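Local coordinates for protein pyruvate carboxylase n-terminal domain (Aquifex aeolicus, PDB 1ULZ) that forms the biotin carboxylase subunit of pyruvate carboxylase, a protein built around an ATP-grasp fold, at residues A30-V35 against A48-T53; E209-G214 against A270-F275; G218-L223 against I257-A262; R337-D342 against D382-K387; A348-V353 against G413-I418. The protein carries 1 engineered substitution. One frame throughout, in Å; residues are numbered along the deposited sequence.

Contact 1 of 5, residues A30-V35 against A48-T53; sequences AIYNEV and AYMIGT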
# COMPACT_ATOMS: atom_id res chain seq x y z
N ALA A 30 16.86 -4.33 19.13
CA ALA A 30 16.37 -5.66 18.78
C ALA A 30 17.08 -6.75 19.57
O ALA A 30 18.24 -6.59 19.97
CB ALA A 30 16.56 -5.90 17.28
N ILE A 31 16.38 -7.86 19.80
CA ILE A 31 16.97 -9.01 20.47
C ILE A 31 16.73 -10.20 19.54
O ILE A 31 15.80 -10.18 18.72
CB ILE A 31 16.32 -9.31 21.86
CG1 ILE A 31 14.81 -9.46 21.72
CG2 ILE A 31 16.66 -8.21 22.84
CD1 ILE A 31 14.12 -9.88 23.02
N TYR A 32 17.57 -11.22 19.64
CA TYR A 32 17.44 -12.39 18.79
C TYR A 32 18.27 -13.56 19.27
O TYR A 32 19.18 -13.40 20.09
CB TYR A 32 17.86 -12.06 17.35
CG TYR A 32 19.29 -11.60 17.23
CD1 TYR A 32 19.68 -10.36 17.70
CD2 TYR A 32 20.25 -12.41 16.63
CE1 TYR A 32 20.98 -9.92 17.57
CE2 TYR A 32 21.56 -11.98 16.50
CZ TYR A 32 21.92 -10.74 16.97
OH TYR A 32 23.20 -10.28 16.80
N ASN A 33 17.97 -14.74 18.73
CA ASN A 33 18.72 -15.94 19.06
C ASN A 33 19.74 -16.11 17.95
O ASN A 33 19.55 -15.60 16.84
CB ASN A 33 17.80 -17.16 19.13
CG ASN A 33 18.56 -18.43 19.48
OD1 ASN A 33 19.28 -18.99 18.65
ND2 ASN A 33 18.41 -18.88 20.72
N GLU A 34 20.82 -16.83 18.23
CA GLU A 34 21.86 -17.05 17.23
C GLU A 34 21.33 -17.66 15.94
O GLU A 34 21.83 -17.36 14.86
CB GLU A 34 22.96 -17.94 17.82
CG GLU A 34 24.06 -18.30 16.85
CD GLU A 34 23.73 -19.53 16.02
OE1 GLU A 34 24.28 -19.64 14.90
OE2 GLU A 34 22.94 -20.38 16.48
N VAL A 35 20.32 -18.53 16.05
CA VAL A 35 19.73 -19.18 14.89
C VAL A 35 19.08 -18.21 13.90
O VAL A 35 18.73 -18.59 12.78
CB VAL A 35 18.67 -20.21 15.31
CG1 VAL A 35 19.30 -21.29 16.18
CG2 VAL A 35 17.54 -19.51 16.05
N ALA A 48 21.17 -4.15 18.25
CA ALA A 48 20.65 -5.51 18.23
C ALA A 48 21.53 -6.43 19.08
O ALA A 48 22.76 -6.43 18.93
CB ALA A 48 20.57 -6.02 16.78
N TYR A 49 20.91 -7.19 19.96
CA TYR A 49 21.67 -8.08 20.83
C TYR A 49 21.20 -9.53 20.82
O TYR A 49 20.01 -9.81 20.93
CB TYR A 49 21.65 -7.56 22.27
CG TYR A 49 22.19 -6.16 22.42
CD1 TYR A 49 21.36 -5.06 22.25
CD2 TYR A 49 23.53 -5.94 22.71
CE1 TYR A 49 21.86 -3.77 22.35
CE2 TYR A 49 24.04 -4.66 22.81
CZ TYR A 49 23.20 -3.57 22.62
OH TYR A 49 23.70 -2.30 22.72
N MET A 50 22.16 -10.43 20.66
CA MET A 50 21.90 -11.86 20.66
C MET A 50 21.86 -12.29 22.12
O MET A 50 22.85 -12.14 22.83
CB MET A 50 23.04 -12.58 19.92
CG MET A 50 22.93 -14.09 19.91
SD MET A 50 24.46 -14.81 19.24
CE MET A 50 25.44 -14.88 20.72
N ILE A 51 20.72 -12.81 22.56
CA ILE A 51 20.57 -13.24 23.95
C ILE A 51 19.77 -14.53 24.02
O ILE A 51 19.08 -14.90 23.06
CB ILE A 51 19.84 -12.19 24.79
CG1 ILE A 51 18.41 -12.01 24.27
CG2 ILE A 51 20.59 -10.87 24.74
CD1 ILE A 51 17.57 -11.05 25.07
N GLY A 52 19.86 -15.21 25.16
CA GLY A 52 19.14 -16.46 25.36
C GLY A 52 20.04 -17.68 25.25
O GLY A 52 21.12 -17.62 24.65
N THR A 53 19.60 -18.78 25.85
CA THR A 53 20.34 -20.03 25.83
C THR A 53 19.66 -21.05 24.92
O THR A 53 20.16 -22.15 24.72
CB THR A 53 20.50 -20.61 27.25
OG1 THR A 53 19.25 -20.55 27.95
CG2 THR A 53 21.55 -19.82 28.02
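The aromatic ring of Tyr32 lies over the root of the Met50 side chain, with Met50 CB above one ring face, 4.0 Å from the centroid of the Tyr32 ring and 25° off its normal: a CH-pi contact. Placing Tyr32 CG between its own N and carbonyl carbon (chi1 60°) is what turns the ring over the partner strand. The carbonyl carbon of Ala48 meets the ring at its edge, near the plane, and Ala48 CB comes within 4.0 Å of Tyr32 CE1. Farther along, the methionine runs on with CG anti to the backbone N, and Met50 SD settles 3.8 Å from Glu34 CB.

Beneath these side chains the two strands run parallel. Tyr49 N donates to Ala30 O at 2.7 Å, Tyr32 N to Tyr49 O at 3.1 Å, and Ile51 N to Tyr32 O at 3.0 Å, so that Tyr32 bonds to the residues before and after its partner Met50. This pairing belongs to a beta-alpha-beta unit of the Rossmann-like N-terminal domain: strand 28-32, helix 40-44 and strand 47-50, the last an outermost strand of its parallel sheet within this chain. Helix 40-44 packs against Tyr32 and Ala48. On the other sheet face Ile31 and Tyr49 turn toward helix 62-71, and the methyl Ile31 CG2 touches Ile51 CD1 at 3.7 Å. Where strand 28-32 ends, Asn33 OD1 accepts Val35 N at 2.8 Å, in the carbonyl plane on a lone pair, forming an Asx turn; the same asparagine donates through ND2 to Thr58 OG1.

Contact 2 of 5, residues E209-G214 against A270-F275; sequences EYQVLG and AGTMEF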
# COMPACT_ATOMS: atom_id res chain seq x y z
N GLU A 209 -14.56 -10.07 15.52
CA GLU A 209 -13.81 -9.44 16.59
C GLU A 209 -13.68 -7.93 16.44
O GLU A 209 -13.49 -7.41 15.33
CB GLU A 209 -12.42 -10.08 16.70
CG GLU A 209 -11.47 -9.77 15.55
CD GLU A 209 -10.15 -10.53 15.65
OE1 GLU A 209 -9.15 -10.04 15.08
OE2 GLU A 209 -10.11 -11.60 16.30
N TYR A 210 -13.77 -7.24 17.57
CA TYR A 210 -13.67 -5.79 17.58
C TYR A 210 -12.30 -5.27 17.99
O TYR A 210 -11.67 -5.78 18.93
CB TYR A 210 -14.73 -5.18 18.51
CG TYR A 210 -16.03 -4.84 17.83
CD1 TYR A 210 -17.00 -5.82 17.58
CD2 TYR A 210 -16.29 -3.55 17.39
CE1 TYR A 210 -18.18 -5.51 16.93
CE2 TYR A 210 -17.46 -3.23 16.74
CZ TYR A 210 -18.40 -4.21 16.50
OH TYR A 210 -19.57 -3.88 15.84
N GLN A 211 -11.83 -4.25 17.28
CA GLN A 211 -10.55 -3.63 17.57
C GLN A 211 -10.79 -2.49 18.57
O GLN A 211 -11.63 -1.62 18.34
CB GLN A 211 -9.92 -3.06 16.30
CG GLN A 211 -8.60 -2.33 16.53
CD GLN A 211 -7.53 -3.22 17.12
OE1 GLN A 211 -7.14 -4.22 16.52
NE2 GLN A 211 -7.05 -2.87 18.31
N VAL A 212 -10.06 -2.51 19.67
CA VAL A 212 -10.19 -1.48 20.69
C VAL A 212 -8.92 -0.64 20.76
O VAL A 212 -7.83 -1.15 20.50
CB VAL A 212 -10.45 -2.10 22.08
CG1 VAL A 212 -10.62 -1.02 23.12
CG2 VAL A 212 -11.69 -2.99 22.01
N LEU A 213 -9.06 0.64 21.09
CA LEU A 213 -7.90 1.53 21.20
C LEU A 213 -8.26 2.68 22.14
O LEU A 213 -9.23 3.41 21.91
CB LEU A 213 -7.50 2.09 19.82
CG LEU A 213 -6.18 2.88 19.74
CD1 LEU A 213 -5.03 1.97 20.09
CD2 LEU A 213 -6.00 3.45 18.33
N GLY A 214 -7.50 2.83 23.21
CA GLY A 214 -7.78 3.90 24.15
C GLY A 214 -6.51 4.51 24.70
O GLY A 214 -5.48 3.85 24.79
N ALA A 270 -3.90 -0.73 22.73
CA ALA A 270 -4.60 -1.65 21.82
C ALA A 270 -5.12 -2.95 22.43
O ALA A 270 -4.48 -3.56 23.29
CB ALA A 270 -3.70 -1.97 20.62
N GLY A 271 -6.28 -3.38 21.95
CA GLY A 271 -6.89 -4.61 22.43
C GLY A 271 -7.94 -5.12 21.46
O GLY A 271 -8.45 -4.37 20.62
N THR A 272 -8.25 -6.41 21.56
CA THR A 272 -9.25 -7.03 20.69
C THR A 272 -10.23 -7.88 21.48
O THR A 272 -9.82 -8.74 22.27
CB THR A 272 -8.58 -7.92 19.63
OG1 THR A 272 -7.73 -7.13 18.79
CG2 THR A 272 -9.63 -8.61 18.76
N MET A 273 -11.52 -7.64 21.29
CA MET A 273 -12.54 -8.43 21.97
C MET A 273 -13.10 -9.40 20.93
O MET A 273 -13.68 -8.98 19.92
CB MET A 273 -13.67 -7.55 22.52
CG MET A 273 -13.26 -6.61 23.65
SD MET A 273 -14.60 -6.33 24.88
CE MET A 273 -15.85 -5.68 23.90
N GLU A 274 -12.89 -10.69 21.16
CA GLU A 274 -13.36 -11.72 20.24
C GLU A 274 -14.76 -12.23 20.57
O GLU A 274 -15.07 -12.50 21.73
CB GLU A 274 -12.34 -12.87 20.20
CG GLU A 274 -10.96 -12.42 19.69
CD GLU A 274 -9.98 -13.56 19.43
OE1 GLU A 274 -8.94 -13.30 18.77
OE2 GLU A 274 -10.23 -14.70 19.88
N PHE A 275 -15.60 -12.33 19.55
CA PHE A 275 -16.98 -12.81 19.68
C PHE A 275 -17.23 -13.92 18.66
O PHE A 275 -16.41 -14.19 17.78
CB PHE A 275 -18.01 -11.72 19.35
CG PHE A 275 -17.96 -10.50 20.22
CD1 PHE A 275 -17.01 -9.52 20.02
CD2 PHE A 275 -18.90 -10.32 21.23
CE1 PHE A 275 -17.00 -8.37 20.80
CE2 PHE A 275 -18.89 -9.18 22.01
CZ PHE A 275 -17.94 -8.20 21.80
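Glu209 and Glu274 lie side by side on paired antiparallel strands of the central ATP-grasp sheet, pointing the same way. Among the polar contacts, Glu209 OE2 and Glu274 OE1 are only 3.2 Å apart and their carboxylate planes differ by 22°. Outside partners probably offset the repulsion: His207 bonds to Glu209 OE2 and Asn289 to Glu274 OE1, while Arg226 forms a salt bridge with Glu209 OE1.

Packing contacts occupy both faces. Beside the glutamates, the methyl Thr272 CG2, anti to its backbone N, comes within 3.7 Å of Glu209 CD. On the reverse face Tyr210 CD1 meets Phe275 CE1 at 4.1 Å, and Val212 CG2 approaches Met273 CG. Helix 248-264 closes over this side through Val258. Gly271 faces Val212 without a side chain, leaving Val212 CB against the glycine carbonyl.

Backbone bonds join Tyr210 with Met273 and Val212 with Gly271, each pair in both directions; Val212 N to Gly271 O is short at 2.6 Å. The return bond shares its acceptor: Gly271 N at 3.1 Å and Gln211 NE2 at 2.9 Å reach Val212 O from opposite faces of the carbonyl plane.

Contact 3 of 5, residues G218-L223 against I257-A262; sequences GNVIHL and IVTKAA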
# COMPACT_ATOMS: atom_id res chain seq x y z
N GLY A 218 -8.88 8.18 29.44
CA GLY A 218 -10.31 7.94 29.35
C GLY A 218 -10.93 7.86 27.97
O GLY A 218 -12.08 7.43 27.84
N ASN A 219 -10.22 8.28 26.92
CA ASN A 219 -10.82 8.19 25.60
C ASN A 219 -10.55 6.80 25.04
O ASN A 219 -9.40 6.41 24.82
CB ASN A 219 -10.28 9.26 24.65
CG ASN A 219 -10.94 9.23 23.26
OD1 ASN A 219 -12.17 9.11 23.14
ND2 ASN A 219 -10.13 9.34 22.21
N VAL A 220 -11.62 6.03 24.86
CA VAL A 220 -11.51 4.68 24.32
C VAL A 220 -12.44 4.57 23.12
O VAL A 220 -13.64 4.84 23.23
CB VAL A 220 -11.90 3.61 25.37
CG1 VAL A 220 -11.76 2.21 24.76
CG2 VAL A 220 -11.02 3.73 26.60
N ILE A 221 -11.89 4.21 21.97
CA ILE A 221 -12.69 4.07 20.77
C ILE A 221 -12.51 2.68 20.18
O ILE A 221 -11.62 1.94 20.58
CB ILE A 221 -12.28 5.12 19.72
CG1 ILE A 221 -10.85 4.85 19.25
CG2 ILE A 221 -12.37 6.52 20.31
CD1 ILE A 221 -10.36 5.83 18.20
N HIS A 222 -13.38 2.32 19.24
CA HIS A 222 -13.26 1.03 18.59
C HIS A 222 -13.01 1.31 17.11
O HIS A 222 -13.43 2.35 16.59
CB HIS A 222 -14.54 0.20 18.78
CG HIS A 222 -15.71 0.69 17.98
ND1 HIS A 222 -15.91 0.34 16.66
CD2 HIS A 222 -16.73 1.52 18.31
CE1 HIS A 222 -16.99 0.94 16.21
NE2 HIS A 222 -17.51 1.66 17.19
N LEU A 223 -12.28 0.42 16.44
CA LEU A 223 -12.00 0.60 15.03
C LEU A 223 -12.74 -0.47 14.23
O LEU A 223 -12.16 -1.11 13.35
CB LEU A 223 -10.50 0.53 14.74
CG LEU A 223 -9.57 1.53 15.45
CD1 LEU A 223 -8.27 1.64 14.66
CD2 LEU A 223 -10.21 2.89 15.57
N ILE A 257 -20.89 -0.93 22.93
CA ILE A 257 -20.93 -1.87 24.04
C ILE A 257 -19.49 -2.24 24.38
O ILE A 257 -19.11 -2.34 25.55
CB ILE A 257 -21.72 -3.14 23.68
CG1 ILE A 257 -23.22 -2.82 23.67
CG2 ILE A 257 -21.40 -4.26 24.65
CD1 ILE A 257 -24.10 -4.00 23.30
N VAL A 258 -18.69 -2.43 23.34
CA VAL A 258 -17.28 -2.77 23.48
C VAL A 258 -16.49 -1.68 24.22
O VAL A 258 -15.82 -1.97 25.21
CB VAL A 258 -16.63 -3.00 22.09
CG1 VAL A 258 -15.12 -3.07 22.21
CG2 VAL A 258 -17.18 -4.28 21.46
N THR A 259 -16.59 -0.45 23.74
CA THR A 259 -15.86 0.67 24.36
C THR A 259 -16.37 1.01 25.76
O THR A 259 -15.60 1.44 26.61
CB THR A 259 -15.89 1.93 23.46
OG1 THR A 259 -17.25 2.32 23.20
CG2 THR A 259 -15.19 1.64 22.13
N LYS A 260 -17.66 0.80 26.00
CA LYS A 260 -18.23 1.05 27.33
C LYS A 260 -17.62 0.06 28.32
O LYS A 260 -17.21 0.44 29.42
CB LYS A 260 -19.75 0.84 27.31
CG LYS A 260 -20.29 0.39 28.67
CD LYS A 260 -21.69 -0.20 28.55
CE LYS A 260 -21.75 -1.42 27.61
NZ LYS A 260 -20.93 -2.58 28.05
N ALA A 261 -17.56 -1.20 27.93
CA ALA A 261 -17.01 -2.26 28.77
C ALA A 261 -15.51 -2.05 28.97
O ALA A 261 -14.99 -2.26 30.06
CB ALA A 261 -17.28 -3.63 28.14
N ALA A 262 -14.83 -1.64 27.91
CA ALA A 262 -13.39 -1.40 27.98
C ALA A 262 -13.10 -0.31 29.00
O ALA A 262 -12.21 -0.45 29.83
CB ALA A 262 -12.86 -0.98 26.61
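Strand 220-223 and helix 257-262 run roughly antiparallel, at 145°, the axes of these short segments 7.7 Å apart at closest approach and Ile221 opposite Thr259. The small side chains of Thr259 and Ala262 probably help the helix come this near, and Thr259 sits at the centre of the interface. Its methyl carbon, CG2, is anti to the carbonyl carbon and butts against the strand's backbone, with Thr259 CG2 3.5 Å from Ile221 C and equally near His222 N. The hydroxyl lies on the other branch (OG1 at chi1 58°), where it bonds to Asn256 O of its own helix, so the polar end is satisfied without the strand.

On one flank of the threonine, Val220 CG1 meets the methyl of Ala262, one helical turn on, with Ala262 CB 3.8 Å away. On the other flank stands His222, whose CB lies 3.7 Å from Thr259 CG2. These contacts seat helix 248-264 on one face of the large antiparallel sheet of the ATP-grasp domain, where Val258 extends the packing onto strands 206-214 and 269-277.

The imidazole of His222 meets the threonine methyl at its ring edge, near the ring plane, with Thr259 CG2 4.1 Å from His222 CD2. Both ring nitrogens are engaged: ND1 with Gly224 N, and NE2 with Glu252 OE2 at an earlier position of the same helix.

Contact 4 of 5, residues R337-D342 against D382-K387; sequences RINAED and DSMIAK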
# COMPACT_ATOMS: atom_id res chain seq x y z
N ARG A 337 -2.66 -15.22 5.13
CA ARG A 337 -1.40 -15.60 5.74
C ARG A 337 -0.61 -16.52 4.82
O ARG A 337 -1.06 -17.61 4.47
CB ARG A 337 -1.65 -16.25 7.10
CG ARG A 337 -2.51 -15.38 8.00
CD ARG A 337 -2.30 -15.68 9.47
NE ARG A 337 -3.19 -14.87 10.30
CZ ARG A 337 -3.19 -14.89 11.62
NH1 ARG A 337 -2.34 -15.67 12.28
NH2 ARG A 337 -4.04 -14.13 12.30
N ILE A 338 0.56 -16.05 4.42
CA ILE A 338 1.45 -16.80 3.56
C ILE A 338 2.37 -17.57 4.50
O ILE A 338 3.34 -17.01 5.03
CB ILE A 338 2.31 -15.85 2.69
CG1 ILE A 338 1.42 -14.79 2.04
CG2 ILE A 338 3.07 -16.64 1.63
CD1 ILE A 338 0.49 -15.32 0.98
N ASN A 339 2.06 -18.84 4.73
CA ASN A 339 2.86 -19.66 5.63
C ASN A 339 3.58 -20.77 4.89
O ASN A 339 3.10 -21.29 3.89
CB ASN A 339 1.99 -20.31 6.71
CG ASN A 339 1.14 -19.32 7.46
OD1 ASN A 339 1.58 -18.21 7.75
ND2 ASN A 339 -0.09 -19.71 7.80
N ALA A 340 4.75 -21.13 5.41
CA ALA A 340 5.52 -22.22 4.84
C ALA A 340 4.93 -23.48 5.46
O ALA A 340 5.38 -23.94 6.51
CB ALA A 340 6.99 -22.09 5.22
N GLU A 341 3.90 -24.02 4.82
CA GLU A 341 3.25 -25.22 5.31
C GLU A 341 2.49 -25.89 4.17
O GLU A 341 2.14 -25.24 3.18
CB GLU A 341 2.30 -24.88 6.46
CG GLU A 341 1.33 -23.75 6.17
CD GLU A 341 0.54 -23.34 7.40
OE1 GLU A 341 1.13 -23.28 8.49
OE2 GLU A 341 -0.68 -23.05 7.27
N ASP A 342 2.25 -27.20 4.31
CA ASP A 342 1.52 -27.96 3.29
C ASP A 342 0.09 -28.21 3.73
O ASP A 342 -0.16 -29.06 4.59
CB ASP A 342 2.21 -29.30 3.04
CG ASP A 342 1.62 -30.05 1.84
OD1 ASP A 342 0.38 -30.02 1.66
OD2 ASP A 342 2.40 -30.67 1.09
N ASP A 382 6.96 -19.71 14.52
CA ASP A 382 5.88 -19.89 13.55
C ASP A 382 6.39 -20.04 12.12
O ASP A 382 7.54 -19.72 11.81
CB ASP A 382 4.89 -18.71 13.62
CG ASP A 382 5.51 -17.40 13.18
OD1 ASP A 382 5.60 -16.47 14.01
OD2 ASP A 382 5.92 -17.30 12.00
N SER A 383 5.53 -20.54 11.25
CA SER A 383 5.89 -20.75 9.85
C SER A 383 5.47 -19.62 8.91
O SER A 383 5.50 -19.79 7.69
CB SER A 383 5.27 -22.07 9.38
OG SER A 383 3.88 -22.08 9.68
N MET A 384 5.10 -18.48 9.47
CA MET A 384 4.67 -17.34 8.67
C MET A 384 5.81 -16.75 7.82
O MET A 384 6.91 -16.51 8.32
CB MET A 384 4.10 -16.25 9.58
CG MET A 384 3.43 -15.07 8.85
SD MET A 384 2.69 -13.87 10.02
CE MET A 384 1.46 -14.94 10.83
N ILE A 385 5.54 -16.54 6.54
CA ILE A 385 6.52 -15.96 5.64
C ILE A 385 6.16 -14.49 5.43
O ILE A 385 7.02 -13.61 5.47
CB ILE A 385 6.53 -16.65 4.27
CG1 ILE A 385 6.86 -18.13 4.43
CG2 ILE A 385 7.53 -15.96 3.34
CD1 ILE A 385 6.73 -18.92 3.16
N ALA A 386 4.87 -14.23 5.21
CA ALA A 386 4.39 -12.87 4.99
C ALA A 386 2.89 -12.75 5.18
O ALA A 386 2.17 -13.75 5.25
CB ALA A 386 4.76 -12.42 3.57
N LYS A 387 2.42 -11.52 5.29
CA LYS A 387 1.00 -11.24 5.42
C LYS A 387 0.64 -10.33 4.25
O LYS A 387 1.10 -9.19 4.19
CB LYS A 387 0.68 -10.53 6.74
CG LYS A 387 0.88 -11.39 7.97
CD LYS A 387 0.35 -10.72 9.22
CE LYS A 387 1.03 -9.38 9.48
NZ LYS A 387 0.74 -8.88 10.85
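Ile338 faces two consecutive residues, Ile385 and Ala386, in a classic beta bulge. The extra residue lets one oxygen serve twice: Ile338 O accepts Ile385 N at 2.7 Å, nearly along the C=O axis, and Ala386 N at 3.2 Å on a lone pair. Ile338 CB approaches Ala386 O at 3.3 Å. Past the bulge, Ile385 reaches along the partner chain, its CD1 3.8 Å from Ala340 CB, while Ala340 N donates to Ser383 O at 2.7 Å.

On the other face Asn339 and Arg337 both meet Met384, each side chain lying at a slant to the methionine. Asn339 CG is anti to its carbonyl carbon (chi1 -53°), which brings Asn339 OD1 to 3.3 Å from Met384 CA. Met384 extends past the amide and bends at its last torsion, so that Met384 CE touches the stem of Arg337 at CD, 4.1 Å away. Farther out, Ser383 OG makes a weak hydrogen bond to Glu341 OE1 at 3.2 Å.

The guanidinium of Arg337 is claimed from outside, by salt bridges to Glu239 on strand 235-241 and to Glu295. In this biotin carboxylase C-terminal domain, strand 332-339 lies in the large antiparallel sheet between strands 235-241 and 384-392; helix 418-426 packs on Ile338 through Ile418 and Leu421, and Tyr357 of strand 357-358 touches Ile385 and Ala386.

Contact 5 of 5, residues A348-V353 against G413-I418; sequences APSTRV and GVKTTI. Unlike the reference sequence in segment 348-353: Arg352 (reference Gly).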
# COMPACT_ATOMS: atom_id res chain seq x y z
N ALA A 348 1.38 -29.26 7.57
CA ALA A 348 2.66 -29.56 8.21
C ALA A 348 3.61 -28.48 7.71
O ALA A 348 3.57 -28.10 6.54
CB ALA A 348 3.16 -30.94 7.77
N PRO A 349 4.47 -27.95 8.61
CA PRO A 349 5.45 -26.90 8.30
C PRO A 349 6.62 -27.34 7.41
O PRO A 349 7.15 -28.45 7.56
CB PRO A 349 5.94 -26.46 9.68
CG PRO A 349 4.77 -26.78 10.58
CD PRO A 349 4.33 -28.13 10.07
N SER A 350 7.02 -26.45 6.50
CA SER A 350 8.14 -26.69 5.60
C SER A 350 9.31 -25.92 6.19
O SER A 350 9.51 -24.74 5.86
CB SER A 350 7.86 -26.12 4.19
OG SER A 350 6.55 -26.41 3.73
N THR A 351 10.08 -26.56 7.05
CA THR A 351 11.22 -25.90 7.68
C THR A 351 12.42 -25.79 6.76
O THR A 351 13.50 -26.31 7.07
CB THR A 351 11.67 -26.64 8.95
OG1 THR A 351 12.22 -27.91 8.57
CG2 THR A 351 10.49 -26.85 9.89
N ARG A 352 12.26 -25.13 5.62
CA ARG A 352 13.37 -25.00 4.70
C ARG A 352 13.76 -23.55 4.38
O ARG A 352 13.41 -22.63 5.12
CB ARG A 352 13.07 -25.77 3.41
CG ARG A 352 12.89 -27.26 3.66
CD ARG A 352 13.47 -28.10 2.53
NE ARG A 352 12.81 -27.85 1.25
CZ ARG A 352 13.09 -28.50 0.13
NH1 ARG A 352 14.02 -29.45 0.13
NH2 ARG A 352 12.45 -28.21 -0.99
N VAL A 353 14.49 -23.36 3.29
CA VAL A 353 14.95 -22.03 2.91
C VAL A 353 14.33 -21.54 1.60
O VAL A 353 14.24 -22.28 0.63
CB VAL A 353 16.48 -22.03 2.78
CG1 VAL A 353 16.98 -20.62 2.59
CG2 VAL A 353 17.10 -22.67 4.02
N GLY A 413 11.36 -23.13 -2.87
CA GLY A 413 12.26 -23.64 -1.84
C GLY A 413 11.46 -24.24 -0.71
O GLY A 413 11.97 -25.04 0.08
N VAL A 414 10.19 -23.85 -0.63
CA VAL A 414 9.29 -24.33 0.41
C VAL A 414 7.86 -24.34 -0.11
O VAL A 414 7.52 -23.61 -1.04
CB VAL A 414 9.31 -23.40 1.65
CG1 VAL A 414 10.70 -23.38 2.27
CG2 VAL A 414 8.90 -21.98 1.25
N LYS A 415 7.02 -25.18 0.50
CA LYS A 415 5.62 -25.24 0.12
C LYS A 415 4.95 -24.12 0.90
O LYS A 415 5.39 -23.80 2.01
CB LYS A 415 5.01 -26.59 0.51
CG LYS A 415 5.64 -27.79 -0.18
CD LYS A 415 4.80 -29.05 0.01
CE LYS A 415 5.42 -30.23 -0.71
NZ LYS A 415 5.59 -29.98 -2.17
N THR A 416 3.92 -23.52 0.34
CA THR A 416 3.23 -22.44 1.04
C THR A 416 1.73 -22.60 0.89
O THR A 416 1.26 -23.52 0.23
CB THR A 416 3.60 -21.06 0.47
OG1 THR A 416 2.93 -20.87 -0.78
CG2 THR A 416 5.10 -20.95 0.26
N THR A 417 0.99 -21.68 1.50
CA THR A 417 -0.46 -21.69 1.46
C THR A 417 -1.03 -20.93 0.25
O THR A 417 -2.25 -20.82 0.10
CB THR A 417 -1.04 -21.07 2.74
OG1 THR A 417 -0.38 -19.82 3.01
CG2 THR A 417 -0.86 -22.01 3.93
N ILE A 418 -0.15 -20.42 -0.61
CA ILE A 418 -0.59 -19.65 -1.77
C ILE A 418 -1.57 -20.37 -2.71
O ILE A 418 -2.58 -19.80 -3.11
CB ILE A 418 0.61 -19.12 -2.58
CG1 ILE A 418 1.33 -18.03 -1.76
CG2 ILE A 418 0.15 -18.56 -3.92
CD1 ILE A 418 2.60 -17.52 -2.39
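Ser350 and Val414 meet CB to CB at 4.0 Å, and on either side of this apolar touch a side-chain donor reaches for a backbone carbonyl. The serine hydroxyl, anti to its own carbonyl carbon (chi1 -44°), makes a weak hydrogen bond from Ser350 OG to Lys415 O at 3.3 Å. Arg352, where the reference sequence has Gly, is the second donor. Its chain bends at chi2 and chi3, which curls the guanidinium back toward Gly413 O; the weak bond from Arg352 NE spans 3.2 Å to that oxygen, and Arg352 NH2 lies 3.4 Å from Gly413 O in another weak bond. Thus the carbonyl of Gly413 receives two long, bent bonds from one guanidinium, and the polar grip between the two loops is modest. Between the donors, Val414 CG1 packs against the arginine stem, 3.6 Å from Arg352 CB.

Gly413 also comes close through its backbone: its CA offers a C-H to Val353 O at 3.4 Å. Its positive phi (105°) belongs to a conformation that suits glycine.

Further bonds tie each loop to the rest of the domain. The backbone of Ser350 pairs with Ala340, and that of Arg352 with Val377, whereas Thr417 OG1 bonds to both Arg337 O and Asn339 N. This largely exposed contact therefore joins two loops of the biotin carboxylase C-terminal domain, the second of which leads into helix 418-426. The entry to that helix is marked by a familiar capping bond, in which Thr416 OG1 accepts Ile418 N at 3.1 Å.

Overall arrangement
Contact 1 comes first along the chain and stands apart in the N-terminal parallel sheet, its centre about 22 Å from that of contact 4. The large antiparallel sheet unites contacts 2, 3 and 4. Contact 3 falls within the chain span bracketed by contact 2; strands 206-214 and 220-232 are neighbours, and the two centres lie about 9 Å apart. Contact 4 lies farther across that sheet, about 24 Å from contact 2 between centres, in the biotin carboxylase C-terminal region, so the large sheet runs from the ATP-grasp region into the C-terminal one. Contacts 4 and 5 alternate along the chain and touch, centres about 7 Å apart, through strands 341-342 and 348-349.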